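Side-chain contacts in exported gluconolactonase (Xanthomonas campestris pv. campestris, PDB 3DR2), which hydrolyses gluconolactone to gluconate and folds as a calcium-binding six-bladed beta-propeller of the SMP-30 family: residues V215-F220 with G250-S255; W145-P150 with L202-T207; P21-A26 with A30-A35; G277-C282 with C298-P303. All coordinates share one frame; numbering follows the deposited sequence.

Interaction 1. Residues V215-F220 with G250-S255; sequences VEITAF and GWLWSS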
loop_
_atom_site.group_PDB
_atom_site.type_symbol
_atom_site.label_atom_id
_atom_site.label_comp_id
_atom_site.label_asym_id
_atom_site.label_seq_id
_atom_site.Cartn_x
_atom_site.Cartn_y
_atom_site.Cartn_z
ATOM N N VAL A 215 -20.570 11.768 -14.204
ATOM C CA VAL A 215 -19.295 12.064 -13.553
ATOM C C VAL A 215 -19.180 13.563 -13.772
ATOM O O VAL A 215 -19.042 14.018 -14.909
ATOM C CB VAL A 215 -18.109 11.357 -14.235
ATOM C CG1 VAL A 215 -16.806 11.883 -13.657
ATOM C CG2 VAL A 215 -18.201 9.855 -14.018
ATOM N N GLU A 216 -19.232 14.335 -12.692
ATOM C CA GLU A 216 -19.202 15.778 -12.827
ATOM C C GLU A 216 -18.926 16.481 -11.509
ATOM O O GLU A 216 -18.810 15.859 -10.453
ATOM C CB GLU A 216 -20.572 16.259 -13.314
ATOM C CG GLU A 216 -21.670 15.983 -12.277
ATOM C CD GLU A 216 -23.031 16.560 -12.635
ATOM O OE1 GLU A 216 -23.620 17.263 -11.785
ATOM O OE2 GLU A 216 -23.515 16.307 -13.757
ATOM N N ILE A 217 -18.822 17.799 -11.604
ATOM C CA ILE A 217 -18.667 18.648 -10.438
ATOM C C ILE A 217 -20.038 19.307 -10.397
ATOM O O ILE A 217 -20.484 19.909 -11.383
ATOM C CB ILE A 217 -17.594 19.732 -10.614
ATOM C CG1 ILE A 217 -16.216 19.082 -10.760
ATOM C CG2 ILE A 217 -17.603 20.664 -9.402
ATOM C CD1 ILE A 217 -15.090 20.082 -10.925
ATOM N N THR A 218 -20.713 19.160 -9.266
ATOM C CA THR A 218 -22.049 19.706 -9.082
ATOM C C THR A 218 -21.999 20.912 -8.152
ATOM O O THR A 218 -21.163 20.977 -7.259
ATOM C CB THR A 218 -22.971 18.636 -8.470
ATOM O OG1 THR A 218 -22.822 17.412 -9.201
ATOM C CG2 THR A 218 -24.422 19.081 -8.521
ATOM N N ALA A 219 -22.899 21.865 -8.367
ATOM C CA ALA A 219 -22.949 23.053 -7.530
ATOM C C ALA A 219 -24.289 23.129 -6.812
ATOM O O ALA A 219 -25.331 22.802 -7.379
ATOM C CB ALA A 219 -22.737 24.298 -8.377
ATOM N N PHE A 220 -24.246 23.552 -5.555
ATOM C CA PHE A 220 -25.442 23.693 -4.729
ATOM C C PHE A 220 -25.476 25.093 -4.144
ATOM O O PHE A 220 -24.437 25.735 -3.974
ATOM C CB PHE A 220 -25.411 22.715 -3.557
ATOM C CG PHE A 220 -25.608 21.281 -3.938
ATOM C CD1 PHE A 220 -26.885 20.742 -4.029
ATOM C CD2 PHE A 220 -24.511 20.446 -4.138
ATOM C CE1 PHE A 220 -27.070 19.395 -4.306
ATOM C CE2 PHE A 220 -24.684 19.095 -4.415
ATOM C CZ PHE A 220 -25.966 18.564 -4.498
ATOM N N GLY A 250 -12.305 32.804 -6.595
ATOM C CA GLY A 250 -13.465 32.032 -7.006
ATOM C C GLY A 250 -13.196 30.972 -8.055
ATOM O O GLY A 250 -14.114 30.260 -8.471
ATOM N N TRP A 251 -11.949 30.859 -8.501
ATOM C CA TRP A 251 -11.616 29.849 -9.497
ATOM C C TRP A 251 -11.557 28.493 -8.820
ATOM O O TRP A 251 -11.103 28.376 -7.683
ATOM C CB TRP A 251 -10.257 30.125 -10.135
ATOM C CG TRP A 251 -10.199 31.329 -11.008
ATOM C CD1 TRP A 251 -11.228 32.168 -11.334
ATOM C CD2 TRP A 251 -9.038 31.838 -11.666
ATOM N NE1 TRP A 251 -10.774 33.175 -12.156
ATOM C CE2 TRP A 251 -9.434 32.995 -12.376
ATOM C CE3 TRP A 251 -7.699 31.430 -11.726
ATOM C CZ2 TRP A 251 -8.535 33.749 -13.135
ATOM C CZ3 TRP A 251 -6.804 32.179 -12.482
ATOM C CH2 TRP A 251 -7.229 33.328 -13.177
ATOM N N LEU A 252 -12.011 27.471 -9.531
ATOM C CA LEU A 252 -12.001 26.118 -9.005
ATOM C C LEU A 252 -10.923 25.315 -9.733
ATOM O O LEU A 252 -10.967 25.152 -10.955
ATOM C CB LEU A 252 -13.384 25.478 -9.185
ATOM C CG LEU A 252 -13.623 24.115 -8.529
ATOM C CD1 LEU A 252 -15.107 23.911 -8.300
ATOM C CD2 LEU A 252 -13.053 23.006 -9.393
ATOM N N TRP A 253 -9.942 24.845 -8.969
ATOM C CA TRP A 253 -8.833 24.051 -9.497
ATOM C C TRP A 253 -9.158 22.607 -9.162
ATOM O O TRP A 253 -9.172 22.219 -7.989
ATOM C CB TRP A 253 -7.516 24.470 -8.834
ATOM C CG TRP A 253 -7.201 25.943 -8.986
ATOM C CD1 TRP A 253 -7.985 26.993 -8.600
ATOM C CD2 TRP A 253 -6.025 26.518 -9.573
ATOM N NE1 TRP A 253 -7.374 28.185 -8.911
ATOM C CE2 TRP A 253 -6.171 27.925 -9.509
ATOM C CE3 TRP A 253 -4.863 25.984 -10.148
ATOM C CZ2 TRP A 253 -5.196 28.807 -10.000
ATOM C CZ3 TRP A 253 -3.889 26.863 -10.637
ATOM C CH2 TRP A 253 -4.067 28.260 -10.558
ATOM N N SER A 254 -9.401 21.810 -10.195
ATOM C CA SER A 254 -9.786 20.420 -10.004
ATOM C C SER A 254 -8.854 19.374 -10.575
ATOM O O SER A 254 -8.246 19.560 -11.629
ATOM C CB SER A 254 -11.174 20.196 -10.602
ATOM O OG SER A 254 -11.544 18.835 -10.533
ATOM N N SER A 255 -8.762 18.255 -9.872
ATOM C CA SER A 255 -7.945 17.146 -10.334
ATOM C C SER A 255 -8.675 16.505 -11.514
ATOM O O SER A 255 -9.867 16.745 -11.727
ATOM C CB SER A 255 -7.787 16.109 -9.220
ATOM O OG SER A 255 -9.057 15.588 -8.842
#
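I217 and S254 face each other with their CA atoms 9.1 Å apart and no backbone hydrogen bond between the segments, a spacing for side chains to fill where two neighbouring propeller blades lie against each other. The contact comes down to one methyl group. I217 points toward the other blade with CG1 anti to its carbonyl carbon (chi1 -65°), and the chain then runs on fully extended (chi2 -179°), which extends CD1 toward the opposing strand. CD1 settles between two residues of 250-255: it lies 3.9 Å from CD2 of L252 and 3.8 Å from OG of S254, with CB of S254 at a similar distance. I217 and L252 run past each other in opposite directions, so the terminal methyl of I217 meets one delta methyl of L252. Branched aliphatic residues suit this greasy, buried interface. Serine suits its place because it is small and can satisfy its hydroxyl locally: S254 OG donates to the carbonyl oxygen of S255 at 2.9 Å, in the carbonyl plane and on a lone pair. The buried hydroxyl thus has a partner in the next residue's carbonyl and can accept a methyl neighbour. On the other side of strand 216-223 the character is polar: T218 OG1 donates to the anti lone pair of E216 OE1 at 2.7 Å, and Q206 NE2 bonds the same hydroxyl. P241 packs on both I217 and S254, F233 of strand 226-234 touches I217, and F244 and V246 of strand 244-246 cover L252, so the neighbouring strands of both blades close round the contact.

Interaction 2. Residues W145-P150 with L202-T207; sequences WFTDPP and LYVSQT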
loop_
_atom_site.group_PDB
_atom_site.type_symbol
_atom_site.label_atom_id
_atom_site.label_comp_id
_atom_site.label_asym_id
_atom_site.label_seq_id
_atom_site.Cartn_x
_atom_site.Cartn_y
_atom_site.Cartn_z
ATOM N N TRP A 145 -17.683 19.679 6.842
ATOM C CA TRP A 145 -18.524 19.138 5.777
ATOM C C TRP A 145 -17.756 18.012 5.104
ATOM O O TRP A 145 -16.559 18.139 4.865
ATOM C CB TRP A 145 -18.825 20.205 4.724
ATOM C CG TRP A 145 -19.713 21.320 5.177
ATOM C CD1 TRP A 145 -19.429 22.278 6.109
ATOM C CD2 TRP A 145 -21.022 21.613 4.684
ATOM N NE1 TRP A 145 -20.488 23.156 6.223
ATOM C CE2 TRP A 145 -21.477 22.767 5.360
ATOM C CE3 TRP A 145 -21.858 21.010 3.735
ATOM C CZ2 TRP A 145 -22.733 23.331 5.113
ATOM C CZ3 TRP A 145 -23.106 21.572 3.490
ATOM C CH2 TRP A 145 -23.529 22.723 4.179
ATOM N N PHE A 146 -18.432 16.918 4.782
ATOM C CA PHE A 146 -17.733 15.812 4.137
ATOM C C PHE A 146 -18.623 14.972 3.236
ATOM O O PHE A 146 -19.847 15.032 3.321
ATOM C CB PHE A 146 -17.066 14.935 5.203
ATOM C CG PHE A 146 -18.034 14.192 6.095
ATOM C CD1 PHE A 146 -18.455 12.907 5.768
ATOM C CD2 PHE A 146 -18.474 14.755 7.291
ATOM C CE1 PHE A 146 -19.293 12.185 6.618
ATOM C CE2 PHE A 146 -19.313 14.047 8.152
ATOM C CZ PHE A 146 -19.723 12.755 7.815
ATOM N N THR A 147 -17.986 14.206 2.353
ATOM C CA THR A 147 -18.685 13.333 1.419
ATOM C C THR A 147 -18.597 11.894 1.919
ATOM O O THR A 147 -17.588 11.485 2.504
ATOM C CB THR A 147 -18.054 13.401 0.023
ATOM O OG1 THR A 147 -16.651 13.098 0.120
ATOM C CG2 THR A 147 -18.235 14.785 -0.570
ATOM N N ASP A 148 -19.647 11.121 1.671
ATOM C CA ASP A 148 -19.675 9.747 2.137
ATOM C C ASP A 148 -19.972 8.678 1.079
ATOM O O ASP A 148 -20.978 7.979 1.157
ATOM C CB ASP A 148 -20.686 9.621 3.284
ATOM C CG ASP A 148 -20.536 8.326 4.052
ATOM O OD1 ASP A 148 -21.561 7.760 4.490
ATOM O OD2 ASP A 148 -19.390 7.872 4.228
ATOM N N PRO A 149 -19.100 8.540 0.071
ATOM C CA PRO A 149 -19.325 7.527 -0.960
ATOM C C PRO A 149 -18.916 6.180 -0.357
ATOM O O PRO A 149 -18.306 6.140 0.712
ATOM C CB PRO A 149 -18.396 7.976 -2.081
ATOM C CG PRO A 149 -17.211 8.470 -1.308
ATOM C CD PRO A 149 -17.849 9.278 -0.181
ATOM N N PRO A 150 -19.247 5.062 -1.021
ATOM C CA PRO A 150 -18.897 3.731 -0.511
ATOM C C PRO A 150 -17.570 3.148 -1.004
ATOM O O PRO A 150 -17.349 1.943 -0.891
ATOM C CB PRO A 150 -20.073 2.885 -0.971
ATOM C CG PRO A 150 -20.311 3.443 -2.332
ATOM C CD PRO A 150 -20.223 4.950 -2.120
ATOM N N LEU A 202 -21.773 25.620 -2.815
ATOM C CA LEU A 202 -20.993 24.465 -2.383
ATOM C C LEU A 202 -20.820 23.593 -3.616
ATOM O O LEU A 202 -21.804 23.229 -4.268
ATOM C CB LEU A 202 -21.740 23.662 -1.312
ATOM C CG LEU A 202 -20.946 22.707 -0.401
ATOM C CD1 LEU A 202 -21.787 21.478 -0.107
ATOM C CD2 LEU A 202 -19.634 22.302 -1.033
ATOM N N TYR A 203 -19.571 23.271 -3.945
ATOM C CA TYR A 203 -19.283 22.424 -5.094
ATOM C C TYR A 203 -18.986 21.024 -4.573
ATOM O O TYR A 203 -18.272 20.868 -3.584
ATOM C CB TYR A 203 -18.061 22.941 -5.855
ATOM C CG TYR A 203 -18.157 24.378 -6.311
ATOM C CD1 TYR A 203 -17.565 25.402 -5.579
ATOM C CD2 TYR A 203 -18.820 24.711 -7.495
ATOM C CE1 TYR A 203 -17.624 26.719 -6.008
ATOM C CE2 TYR A 203 -18.885 26.027 -7.934
ATOM C CZ TYR A 203 -18.280 27.027 -7.184
ATOM O OH TYR A 203 -18.317 28.333 -7.620
ATOM N N VAL A 204 -19.539 20.013 -5.235
ATOM C CA VAL A 204 -19.336 18.623 -4.838
ATOM C C VAL A 204 -19.224 17.785 -6.098
ATOM O O VAL A 204 -20.087 17.860 -6.966
ATOM C CB VAL A 204 -20.536 18.080 -4.028
ATOM C CG1 VAL A 204 -20.256 16.659 -3.568
ATOM C CG2 VAL A 204 -20.825 18.980 -2.837
ATOM N N SER A 205 -18.171 16.986 -6.218
ATOM C CA SER A 205 -18.058 16.162 -7.413
ATOM C C SER A 205 -18.710 14.808 -7.162
ATOM O O SER A 205 -18.831 14.364 -6.019
ATOM C CB SER A 205 -16.591 15.972 -7.826
ATOM O OG SER A 205 -15.869 15.196 -6.886
ATOM N N GLN A 206 -19.154 14.172 -8.240
ATOM C CA GLN A 206 -19.781 12.860 -8.167
ATOM C C GLN A 206 -18.979 12.014 -9.144
ATOM O O GLN A 206 -18.884 12.352 -10.323
ATOM C CB GLN A 206 -21.251 12.937 -8.611
ATOM C CG GLN A 206 -22.121 13.861 -7.773
ATOM C CD GLN A 206 -23.589 13.803 -8.175
ATOM O OE1 GLN A 206 -24.227 12.753 -8.085
ATOM N NE2 GLN A 206 -24.126 14.930 -8.630
ATOM N N THR A 207 -18.395 10.924 -8.662
ATOM C CA THR A 207 -17.566 10.088 -9.521
ATOM C C THR A 207 -17.918 8.609 -9.505
ATOM O O THR A 207 -17.123 7.776 -9.071
ATOM C CB THR A 207 -16.080 10.241 -9.138
ATOM O OG1 THR A 207 -15.867 9.706 -7.827
ATOM C CG2 THR A 207 -15.687 11.707 -9.141
#
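T147 and V204 meet between adjacent blades of the six-bladed beta-propeller, one on strand 144-147 and the other on strand 201-206. T147 repays being followed outward. Its CB points toward the opposing strand and splits into two branches of opposite character. With chi1 at 55°, OG1 is tucked between the backbone N and the carbonyl carbon, whereas CG2 stands anti to the carbonyl carbon. OG1 turns to partners outside the segments: it donates to the carbonyl oxygen of N191 and accepts from the backbone N of D135, so both hydrogen-bonding roles of the buried hydroxyl are used. CG2 reaches CG1 of V204 at 4.1 Å, the two side chains passing in opposite directions. Threonine suits the place because a single branch point serves a polar network and an apolar seam together. N191 is a calcium ligand, and the T147 side chain lies about 6 Å from a bound calcium ion, consistent with a second-shell place beside the metal site, through the main-chain oxygen of N191.

Further along the same seam, the interface becomes wholly apolar. W145 brings the benzo half of its indole to L202, whose CD1 meets the ring obliquely; L193 and M184 also touch the tryptophan. CD1 of L202 lies almost equally far from two neighbouring ring carbons of W145, 3.9 Å from CE3 and 3.8 Å from CZ3.

Interaction 3. Residues P21-A26 with A30-A35; sequences PRITHA and ARLGDA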
loop_
_atom_site.group_PDB
_atom_site.type_symbol
_atom_site.label_atom_id
_atom_site.label_comp_id
_atom_site.label_asym_id
_atom_site.label_seq_id
_atom_site.Cartn_x
_atom_site.Cartn_y
_atom_site.Cartn_z
ATOM N N PRO A 21 2.052 23.831 -18.501
ATOM C CA PRO A 21 0.640 24.224 -18.550
ATOM C C PRO A 21 0.133 24.717 -19.905
ATOM O O PRO A 21 0.835 25.424 -20.631
ATOM C CB PRO A 21 0.550 25.303 -17.475
ATOM C CG PRO A 21 1.550 24.841 -16.475
ATOM C CD PRO A 21 2.720 24.452 -17.344
ATOM N N ARG A 22 -1.097 24.321 -20.227
ATOM C CA ARG A 22 -1.776 24.701 -21.466
ATOM C C ARG A 22 -2.790 25.760 -21.040
ATOM O O ARG A 22 -3.876 25.429 -20.550
ATOM C CB ARG A 22 -2.498 23.486 -22.053
ATOM C CG ARG A 22 -3.316 23.752 -23.306
ATOM C CD ARG A 22 -4.367 22.659 -23.476
ATOM N NE ARG A 22 -5.113 22.766 -24.728
ATOM C CZ ARG A 22 -4.580 22.603 -25.937
ATOM N NH1 ARG A 22 -3.288 22.328 -26.066
ATOM N NH2 ARG A 22 -5.344 22.707 -27.019
ATOM N N ILE A 23 -2.438 27.027 -21.230
ATOM C CA ILE A 23 -3.303 28.127 -20.806
ATOM C C ILE A 23 -3.874 28.976 -21.931
ATOM O O ILE A 23 -3.136 29.621 -22.673
ATOM C CB ILE A 23 -2.545 29.071 -19.864
ATOM C CG1 ILE A 23 -1.846 28.261 -18.770
ATOM C CG2 ILE A 23 -3.505 30.068 -19.246
ATOM C CD1 ILE A 23 -0.864 29.078 -17.960
ATOM N N THR A 24 -5.196 28.994 -22.038
ATOM C CA THR A 24 -5.852 29.791 -23.062
ATOM C C THR A 24 -6.254 31.144 -22.474
ATOM O O THR A 24 -6.136 32.178 -23.137
ATOM C CB THR A 24 -7.099 29.069 -23.606
ATOM O OG1 THR A 24 -7.947 28.680 -22.518
ATOM C CG2 THR A 24 -6.685 27.830 -24.400
ATOM N N HIS A 25 -6.709 31.133 -21.223
ATOM C CA HIS A 25 -7.129 32.354 -20.540
ATOM C C HIS A 25 -5.939 33.257 -20.220
ATOM O O HIS A 25 -4.902 32.786 -19.747
ATOM C CB HIS A 25 -7.846 32.010 -19.235
ATOM C CG HIS A 25 -8.728 33.106 -18.729
ATOM N ND1 HIS A 25 -9.008 33.281 -17.391
ATOM C CD2 HIS A 25 -9.422 34.065 -19.387
ATOM C CE1 HIS A 25 -9.837 34.300 -17.247
ATOM N NE2 HIS A 25 -10.104 34.793 -18.442
ATOM N N ALA A 26 -6.093 34.556 -20.467
ATOM C CA ALA A 26 -5.023 35.511 -20.203
ATOM C C ALA A 26 -4.805 35.708 -18.708
ATOM O O ALA A 26 -3.668 35.840 -18.249
ATOM C CB ALA A 26 -5.337 36.851 -20.865
ATOM N N ALA A 30 -1.361 34.832 -16.494
ATOM C CA ALA A 30 -0.695 35.806 -15.638
ATOM C C ALA A 30 -0.452 35.203 -14.256
ATOM O O ALA A 30 0.619 35.370 -13.671
ATOM C CB ALA A 30 -1.543 37.060 -15.520
ATOM N N ARG A 31 -1.454 34.497 -13.743
ATOM C CA ARG A 31 -1.362 33.855 -12.433
ATOM C C ARG A 31 -0.214 32.844 -12.366
ATOM O O ARG A 31 0.523 32.786 -11.379
ATOM C CB ARG A 31 -2.681 33.142 -12.117
ATOM C CG ARG A 31 -2.716 32.433 -10.767
ATOM C CD ARG A 31 -2.884 33.418 -9.621
ATOM N NE ARG A 31 -4.170 34.108 -9.690
ATOM C CZ ARG A 31 -5.343 33.548 -9.398
ATOM N NH1 ARG A 31 -6.462 34.255 -9.497
ATOM N NH2 ARG A 31 -5.401 32.289 -8.990
ATOM N N LEU A 32 -0.067 32.053 -13.426
ATOM C CA LEU A 32 0.967 31.022 -13.487
ATOM C C LEU A 32 2.344 31.480 -13.948
ATOM O O LEU A 32 3.354 30.960 -13.480
ATOM C CB LEU A 32 0.517 29.878 -14.399
ATOM C CG LEU A 32 -0.782 29.159 -14.032
ATOM C CD1 LEU A 32 -0.922 27.908 -14.879
ATOM C CD2 LEU A 32 -0.764 28.792 -12.563
ATOM N N GLY A 33 2.395 32.441 -14.863
ATOM C CA GLY A 33 3.686 32.882 -15.360
ATOM C C GLY A 33 4.395 31.688 -15.975
ATOM O O GLY A 33 3.765 30.878 -16.653
ATOM N N ASP A 34 5.696 31.559 -15.728
ATOM C CA ASP A 34 6.470 30.446 -16.272
ATOM C C ASP A 34 6.645 29.296 -15.274
ATOM O O ASP A 34 7.593 28.515 -15.370
ATOM C CB ASP A 34 7.848 30.940 -16.726
ATOM C CG ASP A 34 7.774 31.830 -17.957
ATOM O OD1 ASP A 34 7.030 32.833 -17.930
ATOM O OD2 ASP A 34 8.466 31.527 -18.953
ATOM N N ALA A 35 5.720 29.188 -14.326
ATOM C CA ALA A 35 5.787 28.137 -13.315
ATOM C C ALA A 35 5.794 26.746 -13.936
ATOM O O ALA A 35 5.031 26.464 -14.860
ATOM C CB ALA A 35 4.609 28.268 -12.351
#
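Apolar contacts carry most of this joint, where L32 at the end of helix 26-32 turns its side chain back onto I23 and P21. CD1 of L32 is the shared point: it lies 4.0 Å from CB of P21 and 3.3 Å from CD1 of I23, tighter than carbons usually pack, so the exact methyl positions are somewhat doubtful. CG1 of I23 and CG of L32 both stand anti to the carbonyl carbon (chi1 -49° in I23), which sends the two ends inward to meet. The proline ring adds apolar bulk.

A separate van der Waals touch sets P21 CD 3.9 Å from A35 O, a main-chain oxygen.

Backbone hydrogen bonds do the rest. A30 N donates to A26 O at 3.1 Å, a bent helical bond (144° at the hydrogen) at the start of the helix, with H25 at the N-cap position. At the other end a type II' turn from L32 to A35 is closed by A35 N to L32 O; G33 takes its positive phi there, which glycine accommodates easily.

Around the joint, the short, weakly bonded strand 22-23 edges the sheet beside strand 269-274, L32 packs on W253 of strand 252-254 and L302 of strand 298-303, and R31 forms a salt bridge to D247 and a cation-pi contact with W251.

Interaction 4. Residues G277-C282 with C298-P303; sequences GTASNC and CLWMLP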
loop_
_atom_site.group_PDB
_atom_site.type_symbol
_atom_site.label_atom_id
_atom_site.label_comp_id
_atom_site.label_asym_id
_atom_site.label_seq_id
_atom_site.Cartn_x
_atom_site.Cartn_y
_atom_site.Cartn_z
ATOM N N GLY A 277 1.058 11.779 -13.877
ATOM C CA GLY A 277 0.162 10.651 -13.687
ATOM C C GLY A 277 -1.200 11.188 -13.293
ATOM O O GLY A 277 -1.373 12.395 -13.182
ATOM N N THR A 278 -2.176 10.313 -13.089
ATOM C CA THR A 278 -3.502 10.770 -12.696
ATOM C C THR A 278 -3.376 11.598 -11.421
ATOM O O THR A 278 -2.561 11.283 -10.557
ATOM C CB THR A 278 -4.442 9.577 -12.426
ATOM O OG1 THR A 278 -4.629 8.838 -13.639
ATOM C CG2 THR A 278 -5.795 10.063 -11.912
ATOM N N ALA A 279 -4.156 12.667 -11.320
ATOM C CA ALA A 279 -4.134 13.508 -10.130
ATOM C C ALA A 279 -5.386 13.200 -9.318
ATOM O O ALA A 279 -6.482 13.114 -9.869
ATOM C CB ALA A 279 -4.103 14.982 -10.513
ATOM N N SER A 280 -5.224 13.053 -8.009
ATOM C CA SER A 280 -6.348 12.725 -7.132
ATOM C C SER A 280 -6.928 13.893 -6.344
ATOM O O SER A 280 -8.093 13.861 -5.951
ATOM C CB SER A 280 -5.925 11.646 -6.134
ATOM O OG SER A 280 -4.960 12.168 -5.221
ATOM N N ASN A 281 -6.127 14.927 -6.107
ATOM C CA ASN A 281 -6.605 16.049 -5.308
ATOM C C ASN A 281 -5.605 17.198 -5.404
ATOM O O ASN A 281 -4.521 17.048 -5.968
ATOM C CB ASN A 281 -6.721 15.600 -3.843
ATOM C CG ASN A 281 -7.858 16.273 -3.103
ATOM O OD1 ASN A 281 -8.059 17.475 -3.216
ATOM N ND2 ASN A 281 -8.604 15.491 -2.321
ATOM N N CYS A 282 -5.980 18.352 -4.870
ATOM C CA CYS A 282 -5.082 19.498 -4.865
ATOM C C CYS A 282 -5.541 20.526 -3.849
ATOM O O CYS A 282 -6.696 20.510 -3.412
ATOM C CB CYS A 282 -4.968 20.130 -6.262
ATOM S SG CYS A 282 -6.496 20.809 -6.985
ATOM N N CYS A 298 2.923 10.105 -5.891
ATOM C CA CYS A 298 3.413 11.472 -5.760
ATOM C C CYS A 298 2.659 12.606 -5.095
ATOM O O CYS A 298 1.435 12.614 -4.981
ATOM C CB CYS A 298 3.783 11.995 -7.148
ATOM S SG CYS A 298 4.739 10.874 -8.169
ATOM N N LEU A 299 3.455 13.600 -4.709
ATOM C CA LEU A 299 2.979 14.859 -4.157
ATOM C C LEU A 299 3.741 15.844 -5.051
ATOM O O LEU A 299 4.973 15.898 -5.013
ATOM C CB LEU A 299 3.407 15.046 -2.700
ATOM C CG LEU A 299 2.631 16.044 -1.826
ATOM C CD1 LEU A 299 3.621 16.908 -1.074
ATOM C CD2 LEU A 299 1.681 16.910 -2.639
ATOM N N TRP A 300 3.018 16.579 -5.887
ATOM C CA TRP A 300 3.650 17.550 -6.777
ATOM C C TRP A 300 3.345 18.957 -6.281
ATOM O O TRP A 300 2.446 19.158 -5.466
ATOM C CB TRP A 300 3.113 17.402 -8.199
ATOM C CG TRP A 300 3.308 16.045 -8.814
ATOM C CD1 TRP A 300 4.493 15.455 -9.160
ATOM C CD2 TRP A 300 2.276 15.129 -9.202
ATOM N NE1 TRP A 300 4.261 14.232 -9.747
ATOM C CE2 TRP A 300 2.910 14.006 -9.784
ATOM C CE3 TRP A 300 0.876 15.149 -9.118
ATOM C CZ2 TRP A 300 2.191 12.914 -10.281
ATOM C CZ3 TRP A 300 0.161 14.061 -9.613
ATOM C CH2 TRP A 300 0.823 12.960 -10.188
ATOM N N MET A 301 4.091 19.941 -6.775
ATOM C CA MET A 301 3.845 21.318 -6.369
ATOM C C MET A 301 4.152 22.290 -7.498
ATOM O O MET A 301 5.121 22.115 -8.233
ATOM C CB MET A 301 4.677 21.685 -5.132
ATOM C CG MET A 301 4.358 23.070 -4.553
ATOM S SD MET A 301 5.432 24.431 -5.163
ATOM C CE MET A 301 6.916 24.070 -4.226
ATOM N N LEU A 302 3.304 23.304 -7.632
ATOM C CA LEU A 302 3.467 24.326 -8.659
ATOM C C LEU A 302 3.634 25.671 -7.959
ATOM O O LEU A 302 2.677 26.226 -7.415
ATOM C CB LEU A 302 2.237 24.367 -9.572
ATOM C CG LEU A 302 2.371 25.235 -10.827
ATOM C CD1 LEU A 302 3.434 24.644 -11.735
ATOM C CD2 LEU A 302 1.036 25.308 -11.559
ATOM N N PRO A 303 4.858 26.218 -7.972
ATOM C CA PRO A 303 5.132 27.503 -7.327
ATOM C C PRO A 303 4.786 28.680 -8.231
ATOM O O PRO A 303 5.378 28.858 -9.292
ATOM C CB PRO A 303 6.619 27.409 -7.028
ATOM C CG PRO A 303 7.133 26.713 -8.248
ATOM C CD PRO A 303 6.096 25.628 -8.519
#
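W300 presents the outer rim of its benzo ring to the loop backbone of G277 and T278. CH2 lies 3.8 Å from the carbonyl oxygen of G277 and equally far from that of T278. The second oxygen sits at the ring edge, in its plane, while the first approaches obliquely. CZ2 of W300 comes within 3.9 Å of G277 N, and CZ3 is 4.5 Å from CB of A279, the one side-chain to side-chain touch. Glycine and alanine suit the loop, and T278 points its side chain away, so the indole can approach the main chain directly.

The next shell fixes the ring. W300 points across with CG anti to its carbonyl carbon (chi1 -59°), and CB of C298, two residues earlier on the strand, covers part of one face, 3.3 Å above the plane. T275, P276, T39 and I293 also touch the indole. Strand 38-41 lies beside 298-303, so an N-terminal strand completes the sheet of C-terminal ones, the Velcro closure known from beta-propellers.

Beyond A279, S280 and N281 form a classic beta bulge opposite T294. There N281 OD1 accepts from C282 N at 2.8 Å, a bent bond of 139°, while ND2 bonds E48, a calcium ligand, and D135.

No hydrogen bond crosses between the segments. Aromatic C-H edges are slightly positive and carbonyl oxygens negative, so their meeting is probably mildly attractive, and the fit rests mainly on the shape of the indole rim against the main chain.

Interactions 1 and 2 have centres 11 Å apart and share a blade: T218 N of 215-220 makes a probable hydrogen bond of 2.7 Å to V204 O of 202-207. The helix of interaction 3 touches two others, L32 CD2 being 3.9 Å from W253 CH2 of interaction 1 and 4.0 Å from L302 CD2 of interaction 4. Interactions 2 and 4 lie on opposite sides of the chain's centre, about 20 Å apart between centres, yet both lead to the calcium site, probably the catalytic centre, through N191 and E48 respectively. The side chain of S254 of interaction 1 is about 10 Å from a calcium ion; interaction 3 is peripheral, its centre about 23 Å from that of the chain.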